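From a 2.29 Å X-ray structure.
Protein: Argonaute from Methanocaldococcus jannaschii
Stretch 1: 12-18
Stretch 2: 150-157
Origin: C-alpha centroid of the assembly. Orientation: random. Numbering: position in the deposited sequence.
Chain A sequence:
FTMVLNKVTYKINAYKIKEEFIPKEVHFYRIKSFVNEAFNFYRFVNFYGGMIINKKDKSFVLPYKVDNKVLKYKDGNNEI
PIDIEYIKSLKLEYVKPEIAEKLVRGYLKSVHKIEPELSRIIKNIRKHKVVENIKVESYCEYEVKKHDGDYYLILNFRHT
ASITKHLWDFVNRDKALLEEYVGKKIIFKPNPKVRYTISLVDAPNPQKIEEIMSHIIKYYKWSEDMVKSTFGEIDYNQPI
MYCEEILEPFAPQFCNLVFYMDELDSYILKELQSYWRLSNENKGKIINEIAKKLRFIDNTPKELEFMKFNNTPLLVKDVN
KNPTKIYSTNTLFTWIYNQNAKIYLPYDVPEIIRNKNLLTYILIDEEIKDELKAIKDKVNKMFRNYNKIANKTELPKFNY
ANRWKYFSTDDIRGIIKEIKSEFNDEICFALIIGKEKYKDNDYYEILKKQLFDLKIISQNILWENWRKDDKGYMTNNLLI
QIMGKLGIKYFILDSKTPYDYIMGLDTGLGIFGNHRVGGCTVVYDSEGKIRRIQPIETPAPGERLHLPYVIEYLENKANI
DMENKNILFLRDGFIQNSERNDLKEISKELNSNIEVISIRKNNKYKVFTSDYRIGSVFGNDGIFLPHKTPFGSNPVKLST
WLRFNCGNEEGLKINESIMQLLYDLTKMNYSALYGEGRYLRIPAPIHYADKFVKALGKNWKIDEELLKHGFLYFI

Stretch 1, residues 12-18: INAYKIK
Stretch 2, residues 150-157: DYYLILNF

Antiparallel strands distant in sequence are commonly joined by a ladder of backbone hydrogen bonds, with side chains alternating between the two faces; residues 12-18 and 150-157 of this Argonaute are a compact example. The second stretch is extended throughout, with phi from -87° to -122° and psi from 117° to 154°. The strand axes run at 138° to one another and approach to 4.2 Å, and 541 Å² of surface is buried between the stretches.

Ile12 (phi/psi -124/161, chi1 p, chi2 t) leads in without direct contact. Its O accepts a weak hydrogen bond from Ala14 N at 2.9 Å, spanning Asn13, whose phi/psi of -76/45 departs from the extended form. Asn13 suits this place in the contact because it adds a side-chain amide to the backbone ladder: Leu155 N donates to Asn13 O at 3.0 Å, while Asn13 ND2 donates to Leu155 O at 2.7 Å. The p rotamer, with chi2 at -27°, brings that amide to Leu155. Asn13 O also receives a CA-H...O contact from Ile154 CA at 3.3 Å.

Ala14 (-114/124) pairs with Ile154 in a non-hydrogen-bonded bridge, CA to CA 4.5 Å. Its small side chain shares a face with those of Tyr152 and Ile154: Ala14 CB lies 3.6 Å from Ile154 CD1 and 3.9 Å from Tyr152 CB. Ile154 is m at both chi angles.

Tyr15 (-124/130) forms the hydrogen-bonded pair with Leu153, CA to CA 5.2 Å. Tyr15 N donates to Leu153 O at 2.9 Å, and Leu153 N returns a bond to Tyr15 O at 2.7 Å, both nearly straight. The buried tyrosine, chi1 m and chi2 81°, projects to the face shared with Leu153; its CE1 reaches Leu155 CB at 4.2 Å, and its hydroxyl is hydrogen-bonded elsewhere in the structure. Leu153 and Leu155 are both t, p.

Lys16 (-61/122) returns to the face of Ala14, opposite Tyr152, with CA atoms 4.4 Å apart. It is modelled only to CB, which lies 4.1 Å from Tyr152 CE2; the tyrosine has chi1 m and chi2 83°.

At Ile17 (-73/131) the backbone makes a last bond, Ile17 N to Tyr151 O at 3.0 Å. Its branched apolar side chain, chi1 m and chi2 t, points toward the second stretch and is buried there: Ile17 CD1 is 3.8 Å from Tyr151 CB, and Ile17 CG1 is 4.1 Å from Leu153 CB. Lys18 (-68/143), m then t throughout, points away, ending the contact.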

ATOM      1  N   ILE A  12      20.919  10.777  -4.039  1.00 68.04           N
ATOM      2  CA  ILE A  12      19.978  10.237  -3.050  1.00 65.64           C
ATOM      3  C   ILE A  12      20.226  10.947  -1.708  1.00 67.59           C
ATOM      4  O   ILE A  12      21.293  11.528  -1.519  1.00 66.58           O
ATOM      5  CB  ILE A  12      19.999   8.667  -2.927  1.00 66.63           C
ATOM      6  CG1 ILE A  12      21.390   8.124  -2.533  1.00 66.92           C
ATOM      7  CG2 ILE A  12      19.467   7.985  -4.192  1.00 66.12           C
ATOM      8  CD1 ILE A  12      21.351   6.778  -1.759  1.00 67.20           C
ATOM      9  N   ASN A  13      19.253  10.900  -0.788  1.00 62.86           N
ATOM     10  CA  ASN A  13      19.333  11.530   0.534  1.00 63.40           C
ATOM     11  C   ASN A  13      20.224  10.760   1.558  1.00 67.97           C
ATOM     12  O   ASN A  13      19.839  10.588   2.722  1.00 66.82           O
ATOM     13  CB  ASN A  13      17.908  11.777   1.084  1.00 67.37           C
ATOM     14  CG  ASN A  13      17.101  10.522   1.369  1.00 76.38           C
ATOM     15  OD1 ASN A  13      17.288   9.463   0.768  1.00 63.47           O
ATOM     16  ND2 ASN A  13      16.220  10.610   2.333  1.00 68.34           N
ATOM     17  N   ALA A  14      21.416  10.324   1.121  1.00 65.76           N
ATOM     18  CA  ALA A  14      22.397   9.625   1.967  1.00 65.66           C
ATOM     19  C   ALA A  14      23.622  10.524   2.115  1.00 71.32           C
ATOM     20  O   ALA A  14      24.175  10.974   1.106  1.00 73.35           O
ATOM     21  CB  ALA A  14      22.792   8.294   1.340  1.00 65.74           C
ATOM     22  N   TYR A  15      24.008  10.835   3.361  1.00 67.19           N
ATOM     23  CA  TYR A  15      25.149  11.719   3.634  1.00 68.72           C
ATOM     24  C   TYR A  15      26.151  10.991   4.516  1.00 75.31           C
ATOM     25  O   TYR A  15      25.761  10.414   5.541  1.00 74.72           O
ATOM     26  CB  TYR A  15      24.693  13.039   4.290  1.00 70.56           C
ATOM     27  CG  TYR A  15      23.607  13.750   3.516  1.00 72.67           C
ATOM     28  CD1 TYR A  15      22.271  13.363   3.628  1.00 72.82           C
ATOM     29  CD2 TYR A  15      23.914  14.789   2.641  1.00 75.67           C
ATOM     30  CE1 TYR A  15      21.275  13.973   2.868  1.00 73.03           C
ATOM     31  CE2 TYR A  15      22.921  15.418   1.891  1.00 76.94           C
ATOM     32  CZ  TYR A  15      21.606  14.995   1.998  1.00 78.48           C
ATOM     33  OH  TYR A  15      20.634  15.588   1.242  1.00 79.05           O
ATOM     34  N   LYS A  16      27.439  11.014   4.112  1.00 73.25           N
ATOM     35  CA  LYS A  16      28.529  10.340   4.804  1.00 74.20           C
ATOM     36  C   LYS A  16      28.726  10.835   6.221  1.00 78.96           C
ATOM     37  O   LYS A  16      28.948  12.030   6.428  1.00 80.34           O
ATOM     38  CB  LYS A  16      29.850  10.418   4.004  1.00 79.07           C
ATOM     39  N   ILE A  17      28.627   9.909   7.197  1.00 73.91           N
ATOM     40  CA  ILE A  17      28.847  10.194   8.619  1.00 73.02           C
ATOM     41  C   ILE A  17      30.355  10.378   8.813  1.00 81.02           C
ATOM     42  O   ILE A  17      31.143   9.552   8.349  1.00 81.10           O
ATOM     43  CB  ILE A  17      28.274   9.074   9.543  1.00 73.23           C
ATOM     44  CG1 ILE A  17      26.743   8.889   9.343  1.00 70.45           C
ATOM     45  CG2 ILE A  17      28.611   9.332  11.031  1.00 72.60           C
ATOM     46  CD1 ILE A  17      26.253   7.488   9.655  1.00 64.43           C
ATOM     47  N   LYS A  18      30.739  11.467   9.492  1.00 81.09           N
ATOM     48  CA  LYS A  18      32.127  11.818   9.795  1.00 84.24           C
ATOM     49  C   LYS A  18      32.717  10.830  10.779  1.00 89.61           C
ATOM     50  O   LYS A  18      32.006  10.320  11.652  1.00 88.06           O
ATOM     51  CB  LYS A  18      32.232  13.260  10.311  1.00 87.84           C
ATOM     52  CG  LYS A  18      31.872  14.279   9.243  1.00 91.23           C
ATOM     53  CD  LYS A  18      31.812  15.689   9.779  1.00 97.70           C
ATOM     54  CE  LYS A  18      31.544  16.677   8.670  1.00 98.36           C
ATOM     55  NZ  LYS A  18      31.406  18.053   9.195  1.00112.25           N
ATOM     56  N   ASP A 150      31.709   2.425   4.041  1.00 80.10           N
ATOM     57  CA  ASP A 150      31.294   3.674   4.660  1.00 78.87           C
ATOM     58  C   ASP A 150      29.868   3.654   5.176  1.00 77.97           C
ATOM     59  O   ASP A 150      29.031   2.910   4.666  1.00 75.28           O
ATOM     60  CB  ASP A 150      31.507   4.857   3.701  1.00 82.47           C
ATOM     61  CG  ASP A 150      32.954   5.081   3.289  1.00 94.33           C
ATOM     62  OD1 ASP A 150      33.845   5.038   4.178  1.00 94.71           O
ATOM     63  OD2 ASP A 150      33.191   5.342   2.088  1.00102.95           O
ATOM     64  N   TYR A 151      29.604   4.491   6.191  1.00 73.92           N
ATOM     65  CA  TYR A 151      28.293   4.668   6.813  1.00 70.56           C
ATOM     66  C   TYR A 151      27.693   5.981   6.380  1.00 73.73           C
ATOM     67  O   TYR A 151      28.355   7.022   6.421  1.00 75.81           O
ATOM     68  CB  TYR A 151      28.376   4.564   8.345  1.00 71.36           C
ATOM     69  CG  TYR A 151      28.860   3.206   8.795  1.00 71.44           C
ATOM     70  CD1 TYR A 151      27.968   2.155   8.987  1.00 70.36           C
ATOM     71  CD2 TYR A 151      30.221   2.948   8.955  1.00 74.22           C
ATOM     72  CE1 TYR A 151      28.412   0.891   9.366  1.00 72.08           C
ATOM     73  CE2 TYR A 151      30.677   1.684   9.323  1.00 74.52           C
ATOM     74  CZ  TYR A 151      29.769   0.658   9.525  1.00 75.61           C
ATOM     75  OH  TYR A 151      30.205  -0.589   9.874  1.00 71.72           O
ATOM     76  N   TYR A 152      26.441   5.912   5.930  1.00 67.28           N
ATOM     77  CA  TYR A 152      25.671   7.041   5.431  1.00 66.43           C
ATOM     78  C   TYR A 152      24.465   7.232   6.269  1.00 68.52           C
ATOM     79  O   TYR A 152      23.834   6.257   6.656  1.00 66.75           O
ATOM     80  CB  TYR A 152      25.235   6.789   3.966  1.00 65.85           C
ATOM     81  CG  TYR A 152      26.406   6.723   3.007  1.00 68.63           C
ATOM     82  CD1 TYR A 152      27.129   5.541   2.833  1.00 69.94           C
ATOM     83  CD2 TYR A 152      26.819   7.850   2.300  1.00 71.85           C
ATOM     84  CE1 TYR A 152      28.218   5.481   1.966  1.00 71.72           C
ATOM     85  CE2 TYR A 152      27.932   7.812   1.462  1.00 75.48           C
ATOM     86  CZ  TYR A 152      28.624   6.625   1.292  1.00 83.10           C
ATOM     87  OH  TYR A 152      29.706   6.590   0.443  1.00 90.04           O
ATOM     88  N   LEU A 153      24.115   8.478   6.545  1.00 67.39           N
ATOM     89  CA  LEU A 153      22.871   8.756   7.241  1.00 65.43           C
ATOM     90  C   LEU A 153      21.828   9.058   6.179  1.00 67.44           C
ATOM     91  O   LEU A 153      22.069   9.893   5.304  1.00 67.70           O
ATOM     92  CB  LEU A 153      22.970   9.908   8.263  1.00 67.28           C
ATOM     93  CG  LEU A 153      21.749  10.019   9.218  1.00 70.58           C
ATOM     94  CD1 LEU A 153      21.882   9.087  10.423  1.00 69.67           C
ATOM     95  CD2 LEU A 153      21.529  11.443   9.679  1.00 74.58           C
ATOM     96  N   ILE A 154      20.698   8.337   6.222  1.00 62.20           N
ATOM     97  CA  ILE A 154      19.557   8.566   5.333  1.00 60.35           C
ATOM     98  C   ILE A 154      18.753   9.630   6.068  1.00 66.86           C
ATOM     99  O   ILE A 154      18.390   9.438   7.229  1.00 65.59           O
ATOM    100  CB  ILE A 154      18.737   7.270   5.023  1.00 60.55           C
ATOM    101  CG1 ILE A 154      19.631   6.073   4.599  1.00 60.19           C
ATOM    102  CG2 ILE A 154      17.600   7.523   4.028  1.00 59.01           C
ATOM    103  CD1 ILE A 154      20.666   6.322   3.471  1.00 61.04           C
ATOM    104  N   LEU A 155      18.571  10.784   5.434  1.00 67.24           N
ATOM    105  CA  LEU A 155      17.884  11.915   6.045  1.00 68.76           C
ATOM    106  C   LEU A 155      16.619  12.289   5.264  1.00 71.96           C
ATOM    107  O   LEU A 155      16.683  12.623   4.082  1.00 70.51           O
ATOM    108  CB  LEU A 155      18.866  13.094   6.174  1.00 72.12           C
ATOM    109  CG  LEU A 155      18.581  14.167   7.221  1.00 79.29           C
ATOM    110  CD1 LEU A 155      18.476  13.575   8.629  1.00 79.08           C
ATOM    111  CD2 LEU A 155      19.680  15.220   7.192  1.00 85.29           C
ATOM    112  N   ASN A 156      15.465  12.170   5.927  1.00 68.86           N
ATOM    113  CA  ASN A 156      14.177  12.456   5.321  1.00 69.61           C
ATOM    114  C   ASN A 156      13.432  13.528   6.093  1.00 77.48           C
ATOM    115  O   ASN A 156      13.435  13.521   7.318  1.00 79.11           O
ATOM    116  CB  ASN A 156      13.337  11.181   5.227  1.00 69.46           C
ATOM    117  CG  ASN A 156      12.304  11.187   4.129  1.00 86.97           C
ATOM    118  OD1 ASN A 156      12.432  11.889   3.122  1.00 83.43           O
ATOM    119  ND2 ASN A 156      11.270  10.367   4.286  1.00 75.28           N
ATOM    120  N   PHE A 157      12.814  14.462   5.374  1.00 74.59           N
ATOM    121  CA  PHE A 157      12.043  15.535   5.986  1.00 75.50           C
ATOM    122  C   PHE A 157      10.580  15.320   5.613  1.00 78.01           C
ATOM    123  O   PHE A 157      10.237  15.271   4.428  1.00 75.24           O
ATOM    124  CB  PHE A 157      12.587  16.907   5.553  1.00 79.30           C
ATOM    125  CG  PHE A 157      11.917  18.115   6.156  1.00 83.11           C
ATOM    126  CD1 PHE A 157      11.880  18.297   7.535  1.00 87.32           C
ATOM    127  CD2 PHE A 157      11.368  19.103   5.345  1.00 86.09           C
ATOM    128  CE1 PHE A 157      11.260  19.420   8.091  1.00 90.06           C
ATOM    129  CE2 PHE A 157      10.780  20.243   5.902  1.00 90.19           C
ATOM    130  CZ  PHE A 157      10.721  20.389   7.271  1.00 89.24           C
TER